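Local coordinates for ABC transporter periplasmic peptide-binding protein (Pseudoalteromonas, PDB 4QFL), which binds dipeptides in the periplasm, here Ala-Phe, and probably delivers them to an ABC transporter for uptake, at residues A57-D62 / I527-A532; V224-N229 / L242-T247. One frame throughout, in Å; residues are numbered along the deposited sequence. Where two conformers were deposited one is given.

How the contacts relate
Contacts 1 and 2 are neighbours, with centres 12 Å apart: contact 1 sets the end of helix 50-60 against the loop 527-532, contact 2 pairs strands 223-228 and 241-246, and where the two touch the helix and loop pack on one face of the strand pair. That face carries F226, L242 and Y244 and is met by Q59, L60 and L529. L529 CD1 comes within 3.4 Å of L242 CD2, and L60 CD1 lies 3.7 Å from F226 CZ. Y244 OH packs 3.4 Å from Q59 CG and equally near L529 CD1. Neither contact lines the dipeptide pocket: the side chain of I527 is about 10 Å from the bound alanine and phenylalanine, that of Y244 about 14 Å from the phenylalanine.

Contact 1 (A57-D62 / I527-A532); sequences ANQLYD and ISLANA
In S528, chi1 (173°) sets OG anti to the backbone N, 3.4 Å from N58 CB; in N58, CG stands anti to the carbonyl carbon, 3.6 Å from S528 CB, while the amide end passes on toward the carbonyl of I527. Q59 reaches across differently. Its chain bends at chi2 (61°), turning CD back; the terminal amide lies at the backbone of L529, close to L529 CB. A water bridges the two backbones, lying 3.0 Å from N58 N, from which it accepts, and 2.8 Å from I527 O. On the loop side, S528 OG accepts from A530 N (3.1 Å) in an ST turn, which fixes the hydroxyl beside N58; a type I turn from L529 to A532 overlaps it, with A532 N bonded to L529 O. Beyond the two segments, Y213 OH bonds L529 O, and D54, one turn back along the helix from N58, holds I527 N. The last turn of helix 50-60, whose first residue G50 belongs to the dipeptide pocket, thus packs on a turn-rich loop near the C-terminus in this periplasmic binding-protein fold.

Contact 2 (V224-N229 / L242-T247); sequences VRFYKN and LVYDIT
The rings of F226 and Y244 approach obliquely, their planes at 70° and centroids 5.9 Å apart, with F226 CE2 3.9 Å from Y244 CE1. V224 CG2 is modelled over one face of the phenyl ring, displaced toward the rim; the ring of Y244 also meets Y33 of strand 30-35. V224 and Y244 lie side by side, pointing the same way, and V224 CG1 is modelled 3.3 Å from Y244 CB. That approach is short and chi1 of V224 is nearly eclipsed at 25°, so the exact placing of both its methyls is doubtful. The two strands run antiparallel: V224 with Y244 and F226 with L242 are hydrogen-bonded pairs flanking the non-hydrogen-bonded pair R225 with V243. Strands 213-219, 223-228 and 241-246 follow one another as an antiparallel meander, and strand 30-35 lies beside strand 241-246, parallel to it. Y244 N reaches V224 O at 2.8 Å, with V224 N returning a bond to Y244 O. F226 N bonds L242 O nearly straight, also at 2.8 Å, whereas in the return bond L242 N stands 36° above the carbonyl plane of F226, 3.1 Å from its O. On the other face of the sheet R225 and V243 run alongside each other, R225 NH1 lying 3.6 Å from V243 CG2 while its NE forms a salt bridge with E217 of the adjoining strand.

Contact 1 (A57-D62 / I527-A532)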
loop_
_atom_site.group_PDB
_atom_site.type_symbol
_atom_site.label_atom_id
_atom_site.label_comp_id
_atom_site.label_asym_id
_atom_site.label_seq_id
_atom_site.Cartn_x
_atom_site.Cartn_y
_atom_site.Cartn_z
ATOM N N ALA A 57 -1.697 11.522 1.643
ATOM C CA ALA A 57 -0.744 11.309 2.733
ATOM C C ALA A 57 0.388 12.331 2.815
ATOM O O ALA A 57 0.524 13.040 3.812
ATOM C CB ALA A 57 -0.178 9.905 2.652
ATOM N N ASN A 58 1.201 12.409 1.763
ATOM C CA ASN A 58 2.341 13.315 1.757
ATOM C C ASN A 58 1.935 14.749 1.512
ATOM O O ASN A 58 2.737 15.656 1.721
ATOM C CB ASN A 58 3.375 12.904 0.703
ATOM C CG ASN A 58 4.081 11.630 1.054
ATOM O OD1 ASN A 58 4.061 10.660 0.291
ATOM N ND2 ASN A 58 4.707 11.613 2.212
ATOM N N GLN A 59 0.703 14.958 1.063
ATOM C CA GLN A 59 0.251 16.299 0.719
ATOM C C GLN A 59 -0.364 17.046 1.902
ATOM O O GLN A 59 -0.051 18.204 2.136
ATOM C CB GLN A 59 -0.719 16.255 -0.458
ATOM C CG GLN A 59 -0.051 16.035 -1.816
ATOM C CD GLN A 59 0.695 14.723 -1.911
ATOM O OE1 GLN A 59 0.095 13.646 -1.855
ATOM N NE2 GLN A 59 2.009 14.801 -2.059
ATOM N N LEU A 60 -1.235 16.384 2.652
ATOM C CA LEU A 60 -1.941 17.056 3.736
ATOM C C LEU A 60 -1.283 16.879 5.082
ATOM O O LEU A 60 -1.583 17.620 6.011
ATOM C CB LEU A 60 -3.375 16.546 3.833
ATOM C CG LEU A 60 -4.294 16.817 2.656
ATOM C CD1 LEU A 60 -5.549 16.005 2.825
ATOM C CD2 LEU A 60 -4.617 18.295 2.586
ATOM N N TYR A 61 -0.407 15.885 5.199
ATOM C CA TYR A 61 0.085 15.455 6.510
ATOM C C TYR A 61 1.606 15.327 6.615
ATOM O O TYR A 61 2.311 15.381 5.614
ATOM C CB TYR A 61 -0.519 14.095 6.871
ATOM C CG TYR A 61 -2.020 14.063 6.981
ATOM C CD1 TYR A 61 -2.667 14.614 8.082
ATOM C CD2 TYR A 61 -2.799 13.454 5.993
ATOM C CE1 TYR A 61 -4.061 14.573 8.193
ATOM C CE2 TYR A 61 -4.192 13.410 6.095
ATOM C CZ TYR A 61 -4.813 13.969 7.199
ATOM O OH TYR A 61 -6.184 13.934 7.299
ATOM N N ASP A 62 2.094 15.149 7.843
ATOM C CA ASP A 62 3.457 14.689 8.087
ATOM C C ASP A 62 3.417 13.545 9.083
ATOM O O ASP A 62 2.488 13.445 9.875
ATOM C CB ASP A 62 4.334 15.793 8.680
ATOM C CG ASP A 62 4.445 17.013 7.786
ATOM O OD1 ASP A 62 5.196 16.958 6.794
ATOM O OD2 ASP A 62 3.811 18.041 8.104
ATOM N N ILE A 527 3.456 8.231 -3.444
ATOM C CA ILE A 527 3.928 9.371 -4.214
ATOM C C ILE A 527 3.886 10.632 -3.349
ATOM O O ILE A 527 3.027 10.755 -2.482
ATOM C CB ILE A 527 3.036 9.560 -5.462
ATOM C CG1 ILE A 527 3.556 8.708 -6.623
ATOM C CG2 ILE A 527 2.950 11.013 -5.848
ATOM C CD1 ILE A 527 2.458 8.038 -7.458
ATOM N N SER A 528 4.820 11.559 -3.572
ATOM C CA SER A 528 4.775 12.847 -2.875
ATOM C C SER A 528 4.925 14.012 -3.829
ATOM O O SER A 528 5.806 14.010 -4.687
ATOM C CB SER A 528 5.843 12.937 -1.785
ATOM O OG SER A 528 5.894 14.243 -1.232
ATOM N N LEU A 529 4.046 14.999 -3.672
ATOM C CA LEU A 529 4.120 16.243 -4.435
ATOM C C LEU A 529 4.547 17.393 -3.537
ATOM O O LEU A 529 4.395 18.554 -3.892
ATOM C CB LEU A 529 2.772 16.569 -5.079
ATOM C CG LEU A 529 2.139 15.532 -6.013
ATOM C CD1 LEU A 529 0.826 16.061 -6.573
ATOM C CD2 LEU A 529 3.073 15.126 -7.141
ATOM N N ALA A 530 5.080 17.055 -2.369
ATOM C CA ALA A 530 5.530 18.042 -1.394
ATOM C C ALA A 530 6.530 19.045 -1.968
ATOM O O ALA A 530 6.521 20.217 -1.591
ATOM C CB ALA A 530 6.128 17.347 -0.174
ATOM N N ASN A 531 7.397 18.582 -2.865
ATOM C CA ASN A 531 8.421 19.450 -3.453
ATOM C C ASN A 531 8.191 19.769 -4.922
ATOM O O ASN A 531 9.060 20.328 -5.592
ATOM C CB ASN A 531 9.811 18.843 -3.281
ATOM C CG ASN A 531 10.272 18.858 -1.849
ATOM O OD1 ASN A 531 10.676 19.901 -1.320
ATOM N ND2 ASN A 531 10.216 17.701 -1.203
ATOM N N ALA A 532 7.017 19.414 -5.420
ATOM C CA ALA A 532 6.676 19.671 -6.815
ATOM C C ALA A 532 6.636 21.164 -7.128
ATOM O O ALA A 532 6.303 21.985 -6.271
ATOM C CB ALA A 532 5.341 19.032 -7.154
HETATM O O HOH W 1 0.860 10.713 -0.660
#

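Contact 2 (V224-N229 / L242-T247)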
loop_
_atom_site.group_PDB
_atom_site.type_symbol
_atom_site.label_atom_id
_atom_site.label_comp_id
_atom_site.label_asym_id
_atom_site.label_seq_id
_atom_site.Cartn_x
_atom_site.Cartn_y
_atom_site.Cartn_z
ATOM N N VAL A 224 -10.360 16.492 -6.623
ATOM C CA VAL A 224 -9.946 16.978 -5.329
ATOM C C VAL A 224 -9.040 18.184 -5.540
ATOM O O VAL A 224 -8.182 18.200 -6.422
ATOM C CB VAL A 224 -9.314 15.865 -4.454
ATOM C CG1 VAL A 224 -8.746 14.771 -5.316
ATOM C CG2 VAL A 224 -8.277 16.430 -3.496
ATOM N N ARG A 225 -9.292 19.222 -4.753
ATOM C CA ARG A 225 -8.550 20.454 -4.840
ATOM C C ARG A 225 -7.902 20.750 -3.486
ATOM O O ARG A 225 -8.569 20.728 -2.447
ATOM C CB ARG A 225 -9.497 21.579 -5.258
ATOM C CG ARG A 225 -8.826 22.886 -5.548
ATOM C CD ARG A 225 -9.861 23.980 -5.728
ATOM N NE ARG A 225 -10.896 23.622 -6.696
ATOM C CZ ARG A 225 -10.729 23.665 -8.012
ATOM N NH1 ARG A 225 -9.560 24.022 -8.522
ATOM N NH2 ARG A 225 -11.723 23.336 -8.823
ATOM N N PHE A 226 -6.591 20.982 -3.517
ATOM C CA PHE A 226 -5.822 21.418 -2.359
ATOM C C PHE A 226 -5.157 22.752 -2.682
ATOM O O PHE A 226 -4.947 23.093 -3.857
ATOM C CB PHE A 226 -4.685 20.441 -2.039
ATOM C CG PHE A 226 -5.131 19.065 -1.611
ATOM C CD1 PHE A 226 -6.369 18.852 -1.022
ATOM C CD2 PHE A 226 -4.282 17.979 -1.786
ATOM C CE1 PHE A 226 -6.756 17.584 -0.627
ATOM C CE2 PHE A 226 -4.668 16.700 -1.392
ATOM C CZ PHE A 226 -5.911 16.508 -0.811
ATOM N N TYR A 227 -4.808 23.507 -1.648
ATOM C CA TYR A 227 -4.005 24.704 -1.853
ATOM C C TYR A 227 -2.804 24.754 -0.921
ATOM O O TYR A 227 -2.769 24.098 0.123
ATOM C CB TYR A 227 -4.850 25.975 -1.746
ATOM C CG TYR A 227 -5.405 26.253 -0.373
ATOM C CD1 TYR A 227 -6.521 25.575 0.096
ATOM C CD2 TYR A 227 -4.826 27.208 0.445
ATOM C CE1 TYR A 227 -7.038 25.833 1.347
ATOM C CE2 TYR A 227 -5.335 27.477 1.694
ATOM C CZ TYR A 227 -6.442 26.790 2.141
ATOM O OH TYR A 227 -6.952 27.061 3.387
ATOM N N LYS A 228 -1.815 25.537 -1.316
ATOM C CA LYS A 228 -0.558 25.614 -0.594
ATOM C C LYS A 228 -0.748 26.035 0.871
ATOM O O LYS A 228 -1.538 26.931 1.190
ATOM C CB LYS A 228 0.398 26.558 -1.333
ATOM C CG LYS A 228 1.054 27.601 -0.477
ATOM C CD LYS A 228 2.161 28.317 -1.237
ATOM C CE LYS A 228 3.061 29.081 -0.278
ATOM N NZ LYS A 228 4.325 29.538 -0.913
ATOM N N ASN A 229 -0.044 25.352 1.767
ATOM C CA ASN A 229 0.021 25.757 3.169
ATOM C C ASN A 229 1.132 26.777 3.376
ATOM O O ASN A 229 2.311 26.414 3.423
ATOM C CB ASN A 229 0.250 24.547 4.076
ATOM C CG ASN A 229 0.507 24.944 5.521
ATOM O OD1 ASN A 229 0.342 26.105 5.901
ATOM N ND2 ASN A 229 0.909 23.980 6.330
ATOM N N LEU A 242 -3.126 22.542 -6.291
ATOM C CA LEU A 242 -2.967 21.158 -6.686
ATOM C C LEU A 242 -4.357 20.586 -6.869
ATOM O O LEU A 242 -5.135 20.529 -5.913
ATOM C CB LEU A 242 -2.279 20.377 -5.574
ATOM C CG LEU A 242 -0.936 19.717 -5.858
ATOM C CD1 LEU A 242 -0.547 18.875 -4.641
ATOM C CD2 LEU A 242 -1.019 18.869 -7.122
ATOM N N VAL A 243 -4.684 20.170 -8.088
ATOM C CA VAL A 243 -5.938 19.484 -8.327
ATOM C C VAL A 243 -5.641 18.057 -8.775
ATOM O O VAL A 243 -4.735 17.827 -9.573
ATOM C CB VAL A 243 -6.789 20.196 -9.405
ATOM C CG1 VAL A 243 -8.202 19.626 -9.426
ATOM C CG2 VAL A 243 -6.828 21.698 -9.155
ATOM N N TYR A 244 -6.392 17.105 -8.226
ATOM C CA TYR A 244 -6.403 15.731 -8.716
ATOM C C TYR A 244 -7.650 15.500 -9.570
ATOM O O TYR A 244 -8.779 15.744 -9.134
ATOM C CB TYR A 244 -6.381 14.731 -7.560
ATOM C CG TYR A 244 -5.112 14.742 -6.762
ATOM C CD1 TYR A 244 -4.910 15.683 -5.764
ATOM C CD2 TYR A 244 -4.112 13.824 -7.010
ATOM C CE1 TYR A 244 -3.746 15.705 -5.033
ATOM C CE2 TYR A 244 -2.935 13.840 -6.286
ATOM C CZ TYR A 244 -2.765 14.780 -5.292
ATOM O OH TYR A 244 -1.609 14.801 -4.558
ATOM N N ASP A 245 -7.427 15.031 -10.791
ATOM C CA ASP A 245 -8.498 14.740 -11.724
ATOM C C ASP A 245 -8.742 13.244 -11.662
ATOM O O ASP A 245 -7.927 12.463 -12.130
ATOM C CB ASP A 245 -8.068 15.159 -13.131
ATOM C CG ASP A 245 -9.120 14.881 -14.182
ATOM O OD1 ASP A 245 -10.017 14.065 -13.922
ATOM O OD2 ASP A 245 -9.041 15.475 -15.279
ATOM N N ILE A 246 -9.846 12.845 -11.050
ATOM C CA ILE A 246 -10.135 11.425 -10.890
ATOM C C ILE A 246 -10.574 10.794 -12.203
ATOM O O ILE A 246 -11.685 11.020 -12.675
ATOM C CB ILE A 246 -11.212 11.204 -9.849
ATOM C CG1 ILE A 246 -10.823 11.907 -8.551
ATOM C CG2 ILE A 246 -11.418 9.724 -9.622
ATOM C CD1 ILE A 246 -9.523 11.456 -7.997
ATOM N N THR A 247 -9.693 10.001 -12.792
ATOM C CA THR A 247 -9.928 9.429 -14.111
ATOM C C THR A 247 -9.491 7.968 -14.109
ATOM O O THR A 247 -8.326 7.664 -14.367
ATOM C CB THR A 247 -9.111 10.164 -15.181
ATOM O OG1 THR A 247 -9.292 11.575 -15.045
ATOM C CG2 THR A 247 -9.543 9.739 -16.565
#